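Local coordinates for probable conserved lipoprotein LpqI (Mycobacterium tuberculosis H37Rv, PDB 6GFV) that cleaves the terminal beta-1,4-linked N-acetylglucosamine from peptidoglycan fragments and so takes part in mycobacterial peptidoglycan recycling, at residues Pro72-Val77 / Gly338-Cys343; Gln111-Ala116 / Tyr166-Arg171. One frame throughout, in Å; residues are numbered along the deposited sequence.

Contact 1 (Pro72-Val77 / Gly338-Cys343)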
# COMPACT_ATOMS: atom_id res chain seq x y z
N PRO A 72 -17.85 3.16 -8.56
CA PRO A 72 -18.56 4.42 -8.70
C PRO A 72 -17.67 5.61 -8.40
O PRO A 72 -18.14 6.74 -8.36
CB PRO A 72 -19.66 4.32 -7.64
CG PRO A 72 -18.96 3.61 -6.55
CD PRO A 72 -18.01 2.62 -7.20
N LEU A 73 -16.40 5.33 -8.16
CA LEU A 73 -15.40 6.35 -7.91
C LEU A 73 -14.20 6.05 -8.80
O LEU A 73 -14.15 5.00 -9.42
CB LEU A 73 -15.01 6.39 -6.43
CG LEU A 73 -16.03 7.00 -5.44
CD1 LEU A 73 -15.46 6.92 -4.06
CD2 LEU A 73 -16.40 8.44 -5.78
N PRO A 74 -13.26 7.00 -8.90
CA PRO A 74 -12.14 6.78 -9.80
C PRO A 74 -11.28 5.56 -9.43
O PRO A 74 -10.97 5.33 -8.27
CB PRO A 74 -11.34 8.07 -9.68
CG PRO A 74 -12.35 9.09 -9.27
CD PRO A 74 -13.29 8.38 -8.39
N LEU A 75 -10.93 4.78 -10.44
CA LEU A 75 -10.02 3.65 -10.27
C LEU A 75 -8.71 4.08 -9.60
O LEU A 75 -8.14 5.10 -9.97
CB LEU A 75 -9.71 3.04 -11.63
CG LEU A 75 -8.90 1.74 -11.68
CD1 LEU A 75 -9.74 0.55 -11.23
CD2 LEU A 75 -8.32 1.50 -13.06
N ALA A 76 -8.23 3.31 -8.62
CA ALA A 76 -6.90 3.57 -8.04
C ALA A 76 -5.79 3.00 -8.93
O ALA A 76 -5.91 1.89 -9.43
CB ALA A 76 -6.79 2.98 -6.62
N VAL A 77 -4.71 3.75 -9.13
CA VAL A 77 -3.56 3.26 -9.90
C VAL A 77 -2.26 3.38 -9.11
O VAL A 77 -1.80 4.49 -8.84
CB VAL A 77 -3.42 4.02 -11.24
CG1 VAL A 77 -2.30 3.41 -12.09
CG2 VAL A 77 -4.73 4.04 -11.99
N GLY A 338 -11.31 10.07 -3.17
CA GLY A 338 -11.81 11.41 -3.37
C GLY A 338 -13.00 11.48 -4.30
O GLY A 338 -13.42 10.48 -4.86
N PRO A 339 -13.55 12.68 -4.49
CA PRO A 339 -14.82 12.74 -5.22
C PRO A 339 -14.64 12.65 -6.72
O PRO A 339 -13.56 12.92 -7.24
CB PRO A 339 -15.39 14.10 -4.81
CG PRO A 339 -14.21 14.93 -4.49
CD PRO A 339 -13.10 14.00 -4.04
N ASN A 340 -15.70 12.23 -7.41
CA ASN A 340 -15.72 12.26 -8.86
C ASN A 340 -15.67 13.66 -9.43
O ASN A 340 -16.25 14.59 -8.87
CB ASN A 340 -16.97 11.56 -9.39
CG ASN A 340 -16.81 10.08 -9.40
OD1 ASN A 340 -15.79 9.56 -9.86
ND2 ASN A 340 -17.80 9.37 -8.90
N PRO A 341 -14.96 13.82 -10.55
CA PRO A 341 -15.02 15.13 -11.21
C PRO A 341 -16.40 15.30 -11.85
O PRO A 341 -16.96 14.35 -12.39
CB PRO A 341 -13.90 15.06 -12.25
CG PRO A 341 -13.67 13.60 -12.49
CD PRO A 341 -14.06 12.88 -11.23
N GLY A 342 -16.96 16.50 -11.75
CA GLY A 342 -18.31 16.73 -12.22
C GLY A 342 -19.27 16.87 -11.07
O GLY A 342 -20.35 17.43 -11.22
N CYS A 343 -18.90 16.35 -9.90
CA CYS A 343 -19.72 16.54 -8.73
C CYS A 343 -19.41 17.87 -8.07
O CYS A 343 -19.69 18.08 -6.89
CB CYS A 343 -19.53 15.39 -7.74
SG CYS A 343 -19.96 13.76 -8.38
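Asn340, in the C-terminal tail, reaches across to Pro72, Leu73 and Pro74 in a loop-to-loop contact that joins the chain end to the lead-in of strand 76-83. The contact is small, with 211 Å² buried, and the Asn340 carboxamide makes its single hydrogen bond and its closest contacts. Asn340 ND2 donates to Pro72 O at 2.7 Å. The bond is fairly straight, with an N-H...O angle of 157°. The acceptor lies nearly in the Asn340 amide plane, and the donor is tilted modestly, by 19°, from the carbonyl plane of Pro72. Asn340 CG stands anti to its own carbonyl carbon (chi1 -81°), and from there the amide extends to the other loop.

The oxygen branch of the amide lies against CD and CG of the Pro74 ring. Asn340 OD1 is 3.1 Å from Pro74 CD, a close polar-apolar contact, and is somewhat farther from CG. On the ND2 branch, Leu73 CD2 packs 3.5 Å from Asn340 ND2. The same methyl is 3.7 Å from Gly338 O, so it sits between the amide nitrogen and the backbone oxygen just after the helix. Gly338 leaves helix 323-337 with a positive phi, where the chain turns into the tail.

The buried amide has further partners in the N-terminal segment. ND2 also bonds to Ser5 O, and OD1 accepts from Arg4 NH1. The carboxamide therefore ties three pieces of chain together, and these bonds fix its rotation. Cys343 closes the tail through its disulfide to Cys6. Leu73 also packs on Ala334 of helix 323-337, while Leu75 turns to Ile66 and Val67 of helix 62-69. Beyond them, Ala76 begins strand 76-83, with backbone bonds to Gly46 and to Ile48 of the parallel strand 47-50.

Contact 2 (Gln111-Ala116 / Tyr166-Arg171)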
# COMPACT_ATOMS: atom_id res chain seq x y z
N GLN A 111 15.57 19.82 -0.36
CA GLN A 111 15.91 19.32 -1.69
C GLN A 111 15.26 17.97 -1.95
O GLN A 111 14.91 17.63 -3.07
CB GLN A 111 17.42 19.20 -1.88
CG GLN A 111 18.18 20.50 -2.12
CD GLN A 111 19.68 20.28 -2.25
OE1 GLN A 111 20.27 19.54 -1.48
NE2 GLN A 111 20.30 20.91 -3.26
N VAL A 112 15.09 17.19 -0.89
CA VAL A 112 14.44 15.90 -1.04
C VAL A 112 12.95 16.10 -1.27
O VAL A 112 12.36 15.39 -2.08
CB VAL A 112 14.71 14.99 0.18
CG1 VAL A 112 13.79 13.79 0.16
CG2 VAL A 112 16.19 14.56 0.19
N ARG A 113 12.36 17.07 -0.59
CA ARG A 113 10.97 17.45 -0.84
C ARG A 113 10.80 17.93 -2.29
O ARG A 113 9.82 17.58 -2.93
CB ARG A 113 10.51 18.53 0.14
CG ARG A 113 9.03 18.84 0.05
CD ARG A 113 8.61 20.00 0.94
NE ARG A 113 7.20 20.30 0.76
CZ ARG A 113 6.49 21.08 1.56
NH1 ARG A 113 7.05 21.63 2.63
NH2 ARG A 113 5.20 21.30 1.31
N ASP A 114 11.74 18.73 -2.78
CA ASP A 114 11.77 19.17 -4.18
C ASP A 114 11.71 17.99 -5.15
O ASP A 114 10.90 17.97 -6.06
CB ASP A 114 13.03 19.97 -4.49
CG ASP A 114 13.09 21.31 -3.77
OD1 ASP A 114 12.06 21.81 -3.28
OD2 ASP A 114 14.20 21.87 -3.70
N LEU A 115 12.58 17.01 -4.94
CA LEU A 115 12.69 15.89 -5.87
C LEU A 115 11.44 15.05 -5.84
O LEU A 115 10.95 14.64 -6.89
CB LEU A 115 13.93 15.03 -5.57
CG LEU A 115 14.15 13.77 -6.43
CD1 LEU A 115 14.38 14.12 -7.89
CD2 LEU A 115 15.32 12.95 -5.93
N ALA A 116 10.91 14.79 -4.65
CA ALA A 116 9.69 13.99 -4.54
C ALA A 116 8.52 14.66 -5.25
O ALA A 116 7.71 14.00 -5.88
CB ALA A 116 9.34 13.74 -3.08
N TYR A 166 9.88 13.34 1.92
CA TYR A 166 9.51 12.64 0.68
C TYR A 166 8.00 12.51 0.56
O TYR A 166 7.42 12.78 -0.51
CB TYR A 166 10.15 11.26 0.59
CG TYR A 166 10.32 10.78 -0.85
CD1 TYR A 166 9.28 10.17 -1.53
CD2 TYR A 166 11.53 10.97 -1.53
CE1 TYR A 166 9.43 9.74 -2.84
CE2 TYR A 166 11.68 10.56 -2.84
CZ TYR A 166 10.63 9.95 -3.50
OH TYR A 166 10.77 9.53 -4.79
N ALA A 167 7.36 12.07 1.63
CA ALA A 167 5.90 11.97 1.67
C ALA A 167 5.22 13.31 1.36
O ALA A 167 4.24 13.35 0.64
CB ALA A 167 5.44 11.45 3.04
N GLN A 168 5.75 14.40 1.91
CA GLN A 168 5.14 15.72 1.71
C GLN A 168 5.27 16.13 0.25
O GLN A 168 4.36 16.74 -0.30
CB GLN A 168 5.78 16.77 2.64
CG GLN A 168 5.08 18.13 2.66
CD GLN A 168 3.57 18.02 2.85
OE1 GLN A 168 3.10 17.41 3.81
NE2 GLN A 168 2.82 18.60 1.94
N GLY A 169 6.41 15.79 -0.36
CA GLY A 169 6.64 16.07 -1.77
C GLY A 169 5.58 15.43 -2.66
O GLY A 169 4.97 16.09 -3.49
N LEU A 170 5.37 14.13 -2.47
CA LEU A 170 4.33 13.40 -3.19
C LEU A 170 2.94 14.02 -2.95
O LEU A 170 2.16 14.22 -3.88
CB LEU A 170 4.36 11.91 -2.79
CG LEU A 170 5.55 11.04 -3.24
CD1 LEU A 170 5.58 9.69 -2.55
CD2 LEU A 170 5.52 10.84 -4.78
N ARG A 171 2.66 14.33 -1.68
CA ARG A 171 1.43 14.97 -1.26
C ARG A 171 1.25 16.34 -1.95
O ARG A 171 0.15 16.67 -2.37
CB ARG A 171 1.44 15.09 0.28
CG ARG A 171 0.12 15.42 0.96
CD ARG A 171 0.26 15.35 2.50
NE ARG A 171 0.64 14.02 2.95
CZ ARG A 171 1.70 13.73 3.69
NH1 ARG A 171 2.51 14.68 4.12
NH2 ARG A 171 1.93 12.48 4.02
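Arg113 and Gln168 run alongside each other in the same direction, where the 111-116 and 166-171 segments of helices 109-126 and 156-172 cross at -38°. The Arg113 chain starts with CG anti to the backbone N (chi1 -173°) and stays extended to NE. From CB it runs outward, with CG passing 4.0 Å from Gly169 N. NE and CZ then travel over Gln168, whose CG sits under one guanidinium face, offset toward the rim. At the tip, Arg113 NH2 is 3.4 Å from Gln168 CG. The charge is met by Asp172, which forms a salt bridge with NE and also accepts from Gln168 NE2.

Deeper in, Ala116 CB sits over the centre of the Tyr166 ring, 3.7 Å from the ring centroid. This is a CH-pi contact from straight above the face. The same methyl is 3.3 Å from Tyr166 O. Val112 CG1 approaches the ring edge, 4.0 Å from Tyr166 CD2. Gly169 permits the close approach: its CA is 3.8 Å from Ala116 CB, and a beta carbon there would clash with Ala116 CB and Arg113 O. The short segments' axes come within 7.2 Å.

Farther along helix 109-126, Tyr166 touches Arg119 and Leu170 touches Met123. On another side of helix 156-172, Ala167 and Arg171 pack on Pro177 of strand 176-182.

In the fold
Both contacts belong to the TIM-barrel-type framework of this family 3 glycoside hydrolase, but they do not touch. Their centres are about 24 Å apart, and their nearest atoms about 11 Å. Along the chain, contact 2 is nested within the long loop closed by contact 1. Contact 1 joins the C-terminal tail to the start of a barrel strand, with N-terminal residues alongside, and lies away from the annotated sites. Contact 2 pairs two outer helices and lies nearer the pocket: the Tyr166 side chain is about 10 Å from that of Lys180 and about 11 Å from that of Asp80, both substrate-binding residues inferred by similarity. Asp80 lies on strand 76-83, which contact 1 leads into.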